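Putative cell surface protein (Streptococcus pyogenes, PDB 4OFQ) probably acts as a streptococcal surface adhesin of the antigen I/II family, of which this is the calcium-binding C-terminal region built from beta-sandwich domains. Local coordinates at residues Thr258-Leu263 with Val268-Thr273; Asp48-Met53 with Ile173-Gly178; Val217-Glu222 with Thr246-Gln251; Val21-Gln26 with Val302-Glu307; Asn89-Thr94 with Lys140-Lys145. All coordinates share one frame; numbering follows the deposited sequence.

Contact 1 of 5, residues Thr258-Leu263 with Val268-Thr273; sequences TVDITL and VITKGT
Ile269, Lys271 and Val268 give up the most surface, and each meets 258-263 differently. Ile269 lies across from Ile261 as a hydrogen-bonded pair: Ile261 N donates to Ile269 O and Ile269 N to Ile261 O, both at 2.7 Å. Their beta-branched side chains share one face of the sheet, CB to CB 4.2 Å, and CD1 of Ile269 reaches CD1 of Leu263 at 4.1 Å; Phe298 of helix 296-299 packs against both residues, so apolar side chains suit this face. The two short strands, 261-262 and 268-269, form an antiparallel beta hairpin on the domain surface. On its other face Val268 and Thr262 form a non-hydrogen-bonded pair, Val268 CG2 lying 3.6 Å from Thr262 OG1. Beyond the strands a carboxylate takes over from the backbone: Asp260 OD1 accepts from Lys271 N at 2.7 Å, nearly straight at 168°. Lys271 leaves with CG anti to its own N (chi1 174°) and runs extended, its methylenes lying along the Thr258 carbonyl, with CD 3.4 Å from Thr258 O.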
# COMPACT_ATOMS: atom_id res chain seq x y z
N THR A 258 3.55 22.05 6.32
CA THR A 258 4.95 21.79 6.65
C THR A 258 5.84 21.53 5.43
O THR A 258 7.04 21.32 5.57
CB THR A 258 5.09 20.62 7.64
OG1 THR A 258 4.30 19.52 7.19
CG2 THR A 258 4.61 21.04 9.02
N VAL A 259 5.23 21.54 4.25
CA VAL A 259 5.96 21.47 2.98
C VAL A 259 5.23 22.38 1.99
O VAL A 259 4.09 22.75 2.22
CB VAL A 259 5.94 20.05 2.37
CG1 VAL A 259 6.71 19.06 3.25
CG2 VAL A 259 4.50 19.58 2.13
N ASP A 260 5.89 22.73 0.89
CA ASP A 260 5.20 23.38 -0.23
C ASP A 260 4.23 22.38 -0.87
O ASP A 260 4.61 21.25 -1.19
CB ASP A 260 6.18 23.86 -1.29
CG ASP A 260 7.04 25.02 -0.83
OD1 ASP A 260 6.71 25.70 0.16
OD2 ASP A 260 8.07 25.27 -1.50
N ILE A 261 2.99 22.81 -1.07
CA ILE A 261 1.93 21.95 -1.61
C ILE A 261 1.47 22.48 -2.97
O ILE A 261 1.04 23.63 -3.08
CB ILE A 261 0.72 21.87 -0.65
CG1 ILE A 261 1.16 21.33 0.72
CG2 ILE A 261 -0.39 20.99 -1.24
CD1 ILE A 261 0.15 21.60 1.83
N THR A 262 1.55 21.65 -4.00
CA THR A 262 1.11 22.06 -5.33
C THR A 262 -0.24 21.42 -5.65
O THR A 262 -0.42 20.23 -5.43
CB THR A 262 2.14 21.69 -6.42
OG1 THR A 262 3.37 22.37 -6.16
CG2 THR A 262 1.63 22.07 -7.81
N LEU A 263 -1.18 22.23 -6.13
CA LEU A 263 -2.52 21.75 -6.45
C LEU A 263 -2.65 21.51 -7.94
O LEU A 263 -1.74 21.85 -8.70
CB LEU A 263 -3.58 22.74 -5.97
CG LEU A 263 -3.48 23.05 -4.47
CD1 LEU A 263 -4.59 23.97 -4.04
CD2 LEU A 263 -3.50 21.75 -3.65
N VAL A 268 0.46 27.01 -5.83
CA VAL A 268 1.30 26.46 -4.78
C VAL A 268 0.96 27.08 -3.43
O VAL A 268 0.82 28.29 -3.31
CB VAL A 268 2.80 26.70 -5.06
CG1 VAL A 268 3.65 26.22 -3.88
CG2 VAL A 268 3.21 26.01 -6.35
N ILE A 269 0.81 26.23 -2.42
CA ILE A 269 0.65 26.68 -1.05
C ILE A 269 2.00 26.49 -0.39
O ILE A 269 2.49 25.36 -0.29
CB ILE A 269 -0.44 25.86 -0.31
CG1 ILE A 269 -1.81 26.10 -0.95
CG2 ILE A 269 -0.48 26.20 1.16
CD1 ILE A 269 -2.88 25.13 -0.51
N THR A 270 2.62 27.58 0.05
CA THR A 270 3.97 27.50 0.57
C THR A 270 4.03 26.94 1.99
O THR A 270 3.08 27.07 2.76
CB THR A 270 4.66 28.86 0.52
OG1 THR A 270 3.93 29.79 1.32
CG2 THR A 270 4.71 29.34 -0.91
N LYS A 271 5.14 26.29 2.30
CA LYS A 271 5.40 25.82 3.66
C LYS A 271 5.20 26.96 4.64
O LYS A 271 5.67 28.08 4.41
CB LYS A 271 6.82 25.27 3.74
CG LYS A 271 7.28 24.87 5.13
CD LYS A 271 8.68 24.26 5.05
CE LYS A 271 9.23 23.99 6.43
NZ LYS A 271 10.44 23.13 6.36
N GLY A 272 4.47 26.70 5.72
CA GLY A 272 4.21 27.71 6.74
C GLY A 272 2.86 28.40 6.60
O GLY A 272 2.44 29.12 7.51
N THR A 273 2.18 28.18 5.48
CA THR A 273 0.87 28.79 5.24
C THR A 273 -0.21 28.18 6.15
O THR A 273 -0.24 26.98 6.38
CB THR A 273 0.43 28.62 3.76
OG1 THR A 273 1.40 29.24 2.90
CG2 THR A 273 -0.93 29.25 3.51

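Contact 2 of 5, residues Asp48-Met53 with Ile173-Gly178; sequences DQYKGM and IDFGNG
A tight beta hairpin, strands 164-174 and 177-188 joined by a type I' turn from Asp174 to Asn177, meets the 3-10 segment 48-50 through a single tyrosine. Tyr50 points its ring at the turn and is held there in two ways. Its hydroxyl donates to Asp174 OD2 at 2.8 Å, on the anti side of the carboxylate and 16° out of its plane. The oxygen lies at the edge of the ring, with the ring and carboxylate planes nearly perpendicular. Gln172 also donates to OD2, so this buried carboxylate oxygen has two partners, which probably helps it keep its charge. Over one face of Tyr50 comes the edge of Phe175: the pair is a T-shaped stack with centroids 5.2 Å apart, in which Phe175 CE2 approaches Tyr50 CE1 at 3.6 Å. A tyrosine suits the place because its ring packs against Phe175 and against Val143 of helix 135-143, while its hydroxyl serves the carboxylate. Both central residues of the turn, Phe175 and Gly176, have positive phi, which glycine adopts readily, and the backbone bonds between Asp174 and Asn177 close it. Asn177, the last residue of the turn, joins through a water, which donates to Tyr50 OH at 2.7 Å and accepts from Asn177 ND2 at 3.1 Å.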
# COMPACT_ATOMS: atom_id res chain seq x y z
N ASP A 48 2.21 -15.62 -27.62
CA ASP A 48 2.35 -15.07 -28.97
C ASP A 48 3.29 -15.87 -29.89
O ASP A 48 2.95 -16.15 -31.04
CB ASP A 48 2.76 -13.60 -28.90
CG ASP A 48 2.83 -12.96 -30.26
OD1 ASP A 48 1.76 -12.73 -30.85
OD2 ASP A 48 3.94 -12.70 -30.73
N GLN A 49 4.46 -16.24 -29.37
CA GLN A 49 5.47 -16.92 -30.19
C GLN A 49 5.01 -18.29 -30.69
O GLN A 49 5.50 -18.79 -31.70
CB GLN A 49 6.77 -17.10 -29.40
CG GLN A 49 7.68 -15.88 -29.40
CD GLN A 49 8.15 -15.49 -30.79
OE1 GLN A 49 8.92 -16.20 -31.42
NE2 GLN A 49 7.68 -14.34 -31.26
N TYR A 50 4.07 -18.90 -29.97
CA TYR A 50 3.64 -20.26 -30.27
C TYR A 50 2.60 -20.35 -31.39
O TYR A 50 2.30 -21.44 -31.87
CB TYR A 50 3.07 -20.92 -29.01
CG TYR A 50 4.05 -20.97 -27.87
CD1 TYR A 50 5.34 -21.45 -28.06
CD2 TYR A 50 3.69 -20.52 -26.61
CE1 TYR A 50 6.25 -21.50 -27.02
CE2 TYR A 50 4.60 -20.55 -25.55
CZ TYR A 50 5.87 -21.05 -25.77
OH TYR A 50 6.78 -21.10 -24.74
N LYS A 51 2.06 -19.20 -31.80
CA LYS A 51 0.99 -19.17 -32.80
C LYS A 51 1.36 -19.87 -34.10
O LYS A 51 2.42 -19.63 -34.67
CB LYS A 51 0.60 -17.72 -33.11
CG LYS A 51 -0.56 -17.58 -34.08
CD LYS A 51 -0.94 -16.12 -34.29
CE LYS A 51 -2.16 -15.98 -35.19
NZ LYS A 51 -2.56 -14.55 -35.36
N GLY A 52 0.48 -20.76 -34.55
CA GLY A 52 0.64 -21.41 -35.84
C GLY A 52 1.67 -22.52 -35.88
O GLY A 52 1.86 -23.14 -36.93
N MET A 53 2.34 -22.78 -34.76
CA MET A 53 3.31 -23.86 -34.71
C MET A 53 2.66 -25.16 -34.27
O MET A 53 1.51 -25.17 -33.81
CB MET A 53 4.47 -23.51 -33.77
CG MET A 53 5.05 -22.12 -33.97
SD MET A 53 6.72 -21.95 -33.32
CE MET A 53 6.48 -22.18 -31.57
N ILE A 173 5.87 -21.56 -17.44
CA ILE A 173 6.52 -22.81 -17.82
C ILE A 173 5.68 -23.49 -18.89
O ILE A 173 4.58 -23.97 -18.61
CB ILE A 173 6.72 -23.78 -16.63
CG1 ILE A 173 7.40 -23.08 -15.45
CG2 ILE A 173 7.51 -25.02 -17.06
CD1 ILE A 173 7.46 -23.94 -14.19
N ASP A 174 6.20 -23.50 -20.11
CA ASP A 174 5.50 -24.04 -21.26
C ASP A 174 6.28 -25.24 -21.78
O ASP A 174 7.48 -25.14 -22.03
CB ASP A 174 5.42 -23.00 -22.38
CG ASP A 174 4.92 -21.65 -21.90
OD1 ASP A 174 4.02 -21.62 -21.03
OD2 ASP A 174 5.43 -20.61 -22.39
N PHE A 175 5.59 -26.35 -21.95
CA PHE A 175 6.21 -27.59 -22.41
C PHE A 175 7.42 -27.93 -21.54
O PHE A 175 8.38 -28.51 -22.05
CB PHE A 175 6.70 -27.47 -23.87
CG PHE A 175 5.76 -26.74 -24.78
CD1 PHE A 175 4.66 -27.38 -25.32
CD2 PHE A 175 6.01 -25.42 -25.14
CE1 PHE A 175 3.80 -26.71 -26.18
CE2 PHE A 175 5.16 -24.74 -26.00
CZ PHE A 175 4.06 -25.38 -26.53
N GLY A 176 7.38 -27.56 -20.27
CA GLY A 176 8.51 -27.74 -19.37
C GLY A 176 9.60 -26.68 -19.44
O GLY A 176 10.56 -26.72 -18.67
N ASN A 177 9.47 -25.73 -20.37
CA ASN A 177 10.46 -24.66 -20.48
C ASN A 177 10.09 -23.45 -19.62
O ASN A 177 9.01 -22.88 -19.79
CB ASN A 177 10.60 -24.20 -21.93
CG ASN A 177 10.97 -25.32 -22.87
OD1 ASN A 177 11.85 -26.14 -22.58
ND2 ASN A 177 10.29 -25.37 -24.01
N GLY A 178 10.98 -23.05 -18.72
CA GLY A 178 10.72 -21.91 -17.84
C GLY A 178 11.16 -20.56 -18.39
O GLY A 178 12.19 -20.44 -19.04
O HOH W 1 8.79 -22.84 -24.86

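Contact 3 of 5, residues Val217-Glu222 with Thr246-Gln251; sequences VTYRLE and THDLYQ
Tyr219 and Asp248 carry this contact alone, meeting through one very short hydrogen bond in which Tyr219 OH donates to Asp248 OD2 at 2.5 Å. The two side chains come from opposite directions. Asp248 OD2 lies at the edge of the phenol ring, in its plane and 3.2 Å from Tyr219 CE2, while the ring and carboxylate planes are turned 56° apart. The hydroxyl reaches OD2 on its syn side, 17° out of the carboxylate plane. Both residues are buried, which suits the pairing: a tyrosine is long enough to reach past the intervening strand 310-318, and its hydroxyl gives the acid a donor. The other oxygen, OD1, is engaged by Arg318 in a salt bridge, so the buried charge is met on both of its oxygens and is probably stabilised as the anion.

Apart from this bond no side chain of the two segments touches across, for their backbones are kept apart by the strand between them. The outer side carries the exposed Leu249 and Thr246, and Gln251 turns back on its own strand, NE2 donating to Leu249 O at 3.1 Å. In the four-stranded antiparallel sheet, strand 310-318 runs between 216-222 and 248-257, and Arg318 belongs to it; Asn326 and Val324 of strand 323-332 also pack against Tyr219 and Asp248 respectively.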
# COMPACT_ATOMS: atom_id res chain seq x y z
N VAL A 217 -0.54 25.68 27.82
CA VAL A 217 0.48 24.93 27.11
C VAL A 217 -0.01 24.64 25.71
O VAL A 217 -1.20 24.68 25.41
CB VAL A 217 0.92 23.61 27.80
CG1 VAL A 217 1.27 23.84 29.28
CG2 VAL A 217 -0.13 22.52 27.64
N THR A 218 0.94 24.35 24.84
CA THR A 218 0.62 24.09 23.45
C THR A 218 1.07 22.71 23.06
O THR A 218 2.24 22.37 23.25
CB THR A 218 1.33 25.10 22.54
OG1 THR A 218 0.85 26.42 22.83
CG2 THR A 218 1.07 24.78 21.09
N TYR A 219 0.17 21.92 22.49
CA TYR A 219 0.57 20.62 21.96
C TYR A 219 0.83 20.77 20.47
O TYR A 219 0.03 21.39 19.76
CB TYR A 219 -0.50 19.56 22.20
CG TYR A 219 -0.72 19.21 23.65
CD1 TYR A 219 0.28 18.62 24.40
CD2 TYR A 219 -1.94 19.49 24.28
CE1 TYR A 219 0.08 18.30 25.75
CE2 TYR A 219 -2.14 19.18 25.61
CZ TYR A 219 -1.13 18.60 26.34
OH TYR A 219 -1.32 18.30 27.67
N ARG A 220 1.94 20.22 20.00
CA ARG A 220 2.17 20.15 18.57
C ARG A 220 1.90 18.72 18.09
O ARG A 220 2.55 17.76 18.55
CB ARG A 220 3.59 20.53 18.20
CG ARG A 220 3.81 20.46 16.70
CD ARG A 220 5.19 20.95 16.31
NE ARG A 220 6.22 19.94 16.52
CZ ARG A 220 7.06 19.53 15.58
NH1 ARG A 220 7.00 20.05 14.35
NH2 ARG A 220 7.98 18.61 15.86
N LEU A 221 0.94 18.59 17.18
CA LEU A 221 0.67 17.30 16.56
C LEU A 221 1.34 17.30 15.20
O LEU A 221 0.85 17.94 14.27
CB LEU A 221 -0.84 17.06 16.44
CG LEU A 221 -1.70 17.43 17.65
CD1 LEU A 221 -3.19 17.07 17.43
CD2 LEU A 221 -1.15 16.75 18.92
N GLU A 222 2.47 16.62 15.07
CA GLU A 222 3.25 16.69 13.83
C GLU A 222 2.76 15.64 12.84
O GLU A 222 2.88 14.44 13.09
CB GLU A 222 4.74 16.46 14.12
CG GLU A 222 5.62 16.66 12.89
CD GLU A 222 7.10 16.46 13.16
OE1 GLU A 222 7.50 15.31 13.46
OE2 GLU A 222 7.86 17.44 13.06
N THR A 246 -10.14 16.60 31.97
CA THR A 246 -10.20 16.86 33.41
C THR A 246 -9.13 17.89 33.82
O THR A 246 -9.29 18.60 34.81
CB THR A 246 -9.95 15.59 34.22
OG1 THR A 246 -8.78 14.93 33.72
CG2 THR A 246 -11.14 14.64 34.11
N HIS A 247 -8.04 17.96 33.05
CA HIS A 247 -6.89 18.80 33.41
C HIS A 247 -6.53 19.84 32.35
O HIS A 247 -5.92 20.88 32.66
CB HIS A 247 -5.66 17.93 33.68
CG HIS A 247 -5.77 17.08 34.91
ND1 HIS A 247 -6.60 15.97 34.98
CD2 HIS A 247 -5.16 17.17 36.11
CE1 HIS A 247 -6.49 15.42 36.18
NE2 HIS A 247 -5.62 16.12 36.88
N ASP A 248 -6.86 19.55 31.10
CA ASP A 248 -6.52 20.43 29.98
C ASP A 248 -7.80 21.00 29.41
O ASP A 248 -8.68 20.26 28.97
CB ASP A 248 -5.81 19.66 28.87
CG ASP A 248 -4.32 19.46 29.12
OD1 ASP A 248 -3.75 20.10 30.02
OD2 ASP A 248 -3.72 18.63 28.38
N LEU A 249 -7.91 22.32 29.40
CA LEU A 249 -9.10 22.94 28.84
C LEU A 249 -8.77 23.55 27.47
O LEU A 249 -8.05 24.54 27.39
CB LEU A 249 -9.65 23.99 29.80
CG LEU A 249 -10.83 24.86 29.35
CD1 LEU A 249 -12.11 24.06 29.26
CD2 LEU A 249 -10.98 26.04 30.28
N TYR A 250 -9.29 22.93 26.41
CA TYR A 250 -9.10 23.40 25.04
C TYR A 250 -9.40 24.89 24.87
O TYR A 250 -10.43 25.39 25.33
CB TYR A 250 -9.97 22.58 24.07
CG TYR A 250 -9.87 23.00 22.62
CD1 TYR A 250 -8.86 22.52 21.80
CD2 TYR A 250 -10.81 23.86 22.06
CE1 TYR A 250 -8.78 22.90 20.46
CE2 TYR A 250 -10.73 24.25 20.72
CZ TYR A 250 -9.72 23.76 19.94
OH TYR A 250 -9.66 24.15 18.62
N GLN A 251 -8.48 25.60 24.22
CA GLN A 251 -8.66 27.02 23.94
C GLN A 251 -8.85 27.26 22.44
O GLN A 251 -9.84 27.85 22.02
CB GLN A 251 -7.47 27.84 24.44
CG GLN A 251 -7.21 27.71 25.94
CD GLN A 251 -8.33 28.30 26.75
OE1 GLN A 251 -8.67 29.48 26.59
NE2 GLN A 251 -8.94 27.49 27.62

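Contact 4 of 5, residues Val21-Gln26 with Val302-Glu307; sequences VDDKGQ and VVRSSE
A salt-bridge network on the surface joins the type I turn Asp22-Gly25 to the loop 302-307, linking sequence from the two antigen I/II family regions. At its centre Asp22 OD2 accepts from Arg304 NH1 at 2.9 Å through its anti lone pair, and more weakly from NH2 at 3.1 Å. The oxygen is met at the edge of the guanidinium, while the carboxylate plane stands almost perpendicular to that group. A long salt bridge to Asp23 OD1 adds a second acid. Arginine suits the site because its flat, multi-donor end can serve several carboxylates: NE is bridged to Asp233, which also takes Lys24 NZ and so holds the two cations side by side. Further out, the turn sets the acid. Asp22 CG sits between the backbone N and carbonyl carbon (chi1 65°), turning OD1 into the loop. Asp22 OD1 accepts from Lys24 N at 2.8 Å, making an Asx turn, and from Gln26 N at 2.9 Å, on opposite faces of the carboxylate plane.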
# COMPACT_ATOMS: atom_id res chain seq x y z
N VAL A 21 -1.18 -1.51 -10.95
CA VAL A 21 -1.92 -0.38 -11.49
C VAL A 21 -2.71 0.36 -10.41
O VAL A 21 -3.14 -0.25 -9.42
CB VAL A 21 -2.88 -0.81 -12.62
CG1 VAL A 21 -2.09 -1.39 -13.79
CG2 VAL A 21 -3.88 -1.83 -12.09
N ASP A 22 -2.90 1.66 -10.59
CA ASP A 22 -3.69 2.41 -9.63
C ASP A 22 -5.17 2.34 -9.97
O ASP A 22 -5.57 1.57 -10.87
CB ASP A 22 -3.22 3.87 -9.48
CG ASP A 22 -3.40 4.70 -10.73
OD1 ASP A 22 -4.08 4.27 -11.70
OD2 ASP A 22 -2.85 5.82 -10.75
N ASP A 23 -5.97 3.15 -9.28
CA ASP A 23 -7.42 3.17 -9.45
C ASP A 23 -7.85 3.73 -10.80
O ASP A 23 -9.01 3.62 -11.18
CB ASP A 23 -8.10 3.93 -8.30
CG ASP A 23 -7.61 5.37 -8.15
OD1 ASP A 23 -6.50 5.70 -8.63
OD2 ASP A 23 -8.35 6.18 -7.54
N LYS A 24 -6.91 4.34 -11.52
CA LYS A 24 -7.17 4.80 -12.89
C LYS A 24 -6.47 3.97 -13.96
O LYS A 24 -6.37 4.39 -15.11
CB LYS A 24 -6.81 6.28 -13.04
CG LYS A 24 -7.52 7.18 -12.05
CD LYS A 24 -7.30 8.65 -12.35
CE LYS A 24 -7.37 9.50 -11.09
NZ LYS A 24 -6.32 9.10 -10.11
N GLY A 25 -5.98 2.79 -13.58
CA GLY A 25 -5.36 1.86 -14.51
C GLY A 25 -3.97 2.26 -14.98
O GLY A 25 -3.45 1.71 -15.94
N GLN A 26 -3.37 3.22 -14.29
CA GLN A 26 -2.02 3.67 -14.62
C GLN A 26 -0.99 2.84 -13.87
O GLN A 26 -1.21 2.47 -12.72
CB GLN A 26 -1.86 5.14 -14.24
CG GLN A 26 -2.67 6.08 -15.14
CD GLN A 26 -2.12 6.14 -16.55
OE1 GLN A 26 -2.57 5.40 -17.44
NE2 GLN A 26 -1.16 7.03 -16.78
N VAL A 302 -4.49 17.85 -4.53
CA VAL A 302 -3.04 17.75 -4.36
C VAL A 302 -2.49 16.76 -5.38
O VAL A 302 -2.91 15.61 -5.43
CB VAL A 302 -2.66 17.33 -2.91
CG1 VAL A 302 -1.14 17.25 -2.75
CG2 VAL A 302 -3.23 18.32 -1.91
N VAL A 303 -1.55 17.20 -6.21
CA VAL A 303 -1.01 16.32 -7.25
C VAL A 303 -0.00 15.30 -6.71
O VAL A 303 0.55 15.48 -5.63
CB VAL A 303 -0.42 17.13 -8.43
CG1 VAL A 303 -1.51 17.94 -9.10
CG2 VAL A 303 0.71 18.04 -7.96
N ARG A 304 0.23 14.21 -7.44
CA ARG A 304 1.12 13.16 -6.94
C ARG A 304 2.58 13.56 -6.94
O ARG A 304 3.38 12.99 -6.20
CB ARG A 304 0.96 11.88 -7.75
CG ARG A 304 -0.00 10.94 -7.11
CD ARG A 304 -0.10 9.66 -7.88
NE ARG A 304 -1.49 9.24 -7.91
CZ ARG A 304 -1.90 8.11 -8.47
NH1 ARG A 304 -1.03 7.28 -9.04
NH2 ARG A 304 -3.20 7.82 -8.45
N SER A 305 2.94 14.54 -7.76
CA SER A 305 4.31 15.01 -7.79
C SER A 305 4.58 16.00 -6.66
O SER A 305 5.67 16.59 -6.59
CB SER A 305 4.61 15.66 -9.14
OG SER A 305 3.60 16.60 -9.44
N SER A 306 3.60 16.21 -5.79
CA SER A 306 3.75 17.11 -4.65
C SER A 306 3.71 16.38 -3.31
O SER A 306 2.90 15.48 -3.11
CB SER A 306 2.65 18.18 -4.64
OG SER A 306 2.75 19.01 -3.48
N GLU A 307 4.59 16.78 -2.40
CA GLU A 307 4.48 16.31 -1.02
C GLU A 307 3.25 16.91 -0.36
O GLU A 307 2.70 17.89 -0.86
CB GLU A 307 5.72 16.70 -0.21
CG GLU A 307 7.01 16.03 -0.68
CD GLU A 307 8.15 16.20 0.32
OE1 GLU A 307 8.28 17.30 0.89
OE2 GLU A 307 8.91 15.23 0.53

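Contact 5 of 5, residues Asn89-Thr94 with Lys140-Lys145; sequences NGDDVT and KAYVQK
Asp91 OD2 is gripped from two directions: Tyr142 OH donates to it at 2.8 Å, and Asn89 ND2 adds a weak bond at 3.0 Å. The phenol hydroxyl reaches the carboxylate on its anti side, 17° out of plane, with the oxygen at the edge of the ring and the two planes close to perpendicular. Asn89 is suited to its place because its amide works both ways. While ND2 faces the acid, Asn89 OD1 accepts from Asp91 N at 3.0 Å and closes an Asx turn, for which CG sits between the backbone N and carbonyl carbon (chi1 68°); the turn thereby fixes the residue that binds the tyrosine. Glycine follows at 90, where phi is positive. The apolar part of the ring is met by Val93, whose CG1 lies 3.7 Å from Tyr142 CZ and 4.1 Å from the ring centroid, an off-centre CH-pi contact. Val93 thus packs against the hydroxyl end of the ring while Asp91 takes its hydroxyl. Beyond Val93, Asp92 OD1 accepts from both N and OG1 of Thr94, shaping the loop without touching the helix. Tyr142 projects from helix 135-143, and its ring packs on Ala87 of strand 80-87 and on Leu96; it thus ties the helix both to strand 80-87 and to the loop 89-94 that follows that strand.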
# COMPACT_ATOMS: atom_id res chain seq x y z
N ASN A 89 -9.10 -13.78 -26.38
CA ASN A 89 -10.36 -13.83 -27.10
C ASN A 89 -11.55 -13.55 -26.19
O ASN A 89 -12.70 -13.67 -26.60
CB ASN A 89 -10.53 -15.17 -27.82
CG ASN A 89 -10.70 -16.34 -26.86
OD1 ASN A 89 -10.53 -16.20 -25.65
ND2 ASN A 89 -11.04 -17.50 -27.40
N GLY A 90 -11.25 -13.19 -24.94
CA GLY A 90 -12.28 -12.88 -23.97
C GLY A 90 -12.72 -14.04 -23.09
O GLY A 90 -13.43 -13.82 -22.11
N ASP A 91 -12.32 -15.27 -23.43
CA ASP A 91 -12.75 -16.44 -22.66
C ASP A 91 -12.34 -16.36 -21.19
O ASP A 91 -11.19 -16.03 -20.88
CB ASP A 91 -12.17 -17.75 -23.23
CG ASP A 91 -12.75 -18.11 -24.59
OD1 ASP A 91 -13.69 -17.45 -25.04
OD2 ASP A 91 -12.24 -19.08 -25.19
N ASP A 92 -13.27 -16.67 -20.30
CA ASP A 92 -12.94 -16.87 -18.89
C ASP A 92 -12.30 -18.26 -18.78
O ASP A 92 -12.96 -19.26 -19.03
CB ASP A 92 -14.21 -16.80 -18.04
CG ASP A 92 -13.98 -17.14 -16.58
OD1 ASP A 92 -12.81 -17.19 -16.14
OD2 ASP A 92 -14.98 -17.36 -15.87
N VAL A 93 -11.02 -18.31 -18.42
CA VAL A 93 -10.32 -19.60 -18.39
C VAL A 93 -10.05 -20.10 -16.98
O VAL A 93 -9.32 -21.09 -16.80
CB VAL A 93 -9.00 -19.58 -19.22
CG1 VAL A 93 -9.28 -19.26 -20.67
CG2 VAL A 93 -8.00 -18.58 -18.64
N THR A 94 -10.66 -19.45 -15.98
CA THR A 94 -10.43 -19.83 -14.58
C THR A 94 -10.73 -21.31 -14.30
O THR A 94 -10.01 -21.95 -13.55
CB THR A 94 -11.24 -18.94 -13.60
OG1 THR A 94 -12.63 -18.99 -13.94
CG2 THR A 94 -10.76 -17.51 -13.66
N LYS A 140 -4.51 -26.42 -27.83
CA LYS A 140 -5.25 -26.22 -29.07
C LYS A 140 -6.07 -24.92 -29.04
O LYS A 140 -6.11 -24.17 -30.02
CB LYS A 140 -6.14 -27.43 -29.33
CG LYS A 140 -6.92 -27.42 -30.63
CD LYS A 140 -7.69 -28.72 -30.78
CE LYS A 140 -8.30 -28.86 -32.17
NZ LYS A 140 -9.14 -30.09 -32.25
N ALA A 141 -6.70 -24.64 -27.90
CA ALA A 141 -7.59 -23.50 -27.79
C ALA A 141 -6.87 -22.16 -27.67
O ALA A 141 -7.33 -21.16 -28.24
CB ALA A 141 -8.55 -23.68 -26.61
N TYR A 142 -5.77 -22.12 -26.92
CA TYR A 142 -5.13 -20.84 -26.60
C TYR A 142 -3.68 -20.73 -27.05
O TYR A 142 -3.33 -19.81 -27.76
CB TYR A 142 -5.28 -20.50 -25.11
CG TYR A 142 -6.73 -20.57 -24.70
CD1 TYR A 142 -7.63 -19.60 -25.12
CD2 TYR A 142 -7.21 -21.62 -23.94
CE1 TYR A 142 -8.96 -19.67 -24.78
CE2 TYR A 142 -8.54 -21.70 -23.60
CZ TYR A 142 -9.41 -20.73 -24.02
OH TYR A 142 -10.74 -20.82 -23.67
N VAL A 143 -2.85 -21.69 -26.64
CA VAL A 143 -1.41 -21.62 -26.90
C VAL A 143 -1.07 -21.61 -28.39
O VAL A 143 -0.32 -20.74 -28.86
CB VAL A 143 -0.69 -22.80 -26.24
CG1 VAL A 143 0.81 -22.73 -26.54
CG2 VAL A 143 -0.96 -22.83 -24.73
N GLN A 144 -1.62 -22.57 -29.12
CA GLN A 144 -1.35 -22.72 -30.55
C GLN A 144 -1.97 -21.58 -31.36
O GLN A 144 -1.56 -21.33 -32.51
CB GLN A 144 -1.88 -24.08 -31.04
CG GLN A 144 -1.43 -24.47 -32.43
CD GLN A 144 -1.87 -25.87 -32.80
OE1 GLN A 144 -3.01 -26.26 -32.57
NE2 GLN A 144 -0.95 -26.65 -33.37
N LYS A 145 -2.95 -20.90 -30.78
CA LYS A 145 -3.55 -19.74 -31.42
C LYS A 145 -2.87 -18.43 -31.03
O LYS A 145 -3.25 -17.35 -31.48
CB LYS A 145 -5.05 -19.67 -31.11
CG LYS A 145 -5.82 -20.89 -31.63
CD LYS A 145 -7.32 -20.72 -31.41
CE LYS A 145 -8.09 -21.91 -31.96
NZ LYS A 145 -9.55 -21.80 -31.68

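In the fold
Contacts 2 and 3 are buried, contact 5 is partly so, and contacts 1 and 4 lie on the surface. The three buried or half-buried ones share a theme, a tyrosine hydroxyl donating to an aspartate, whereas contact 1 relies on hairpin backbone bonds, one carboxylate-to-backbone bond and an apolar face, and contact 4 on charged side chains. Contacts 2 and 5 are neighbours, meeting around helix 135-143, where Gln144 bonds to Met53 and Gly52. Contact 3 lies in the other family region, its centre about 67 Å from that of contact 2. Contact 4 joins the two regions and touches contact 1, with Thr262 N probably bonded to Ser306 OG; all four other contacts are nested within the loop it closes.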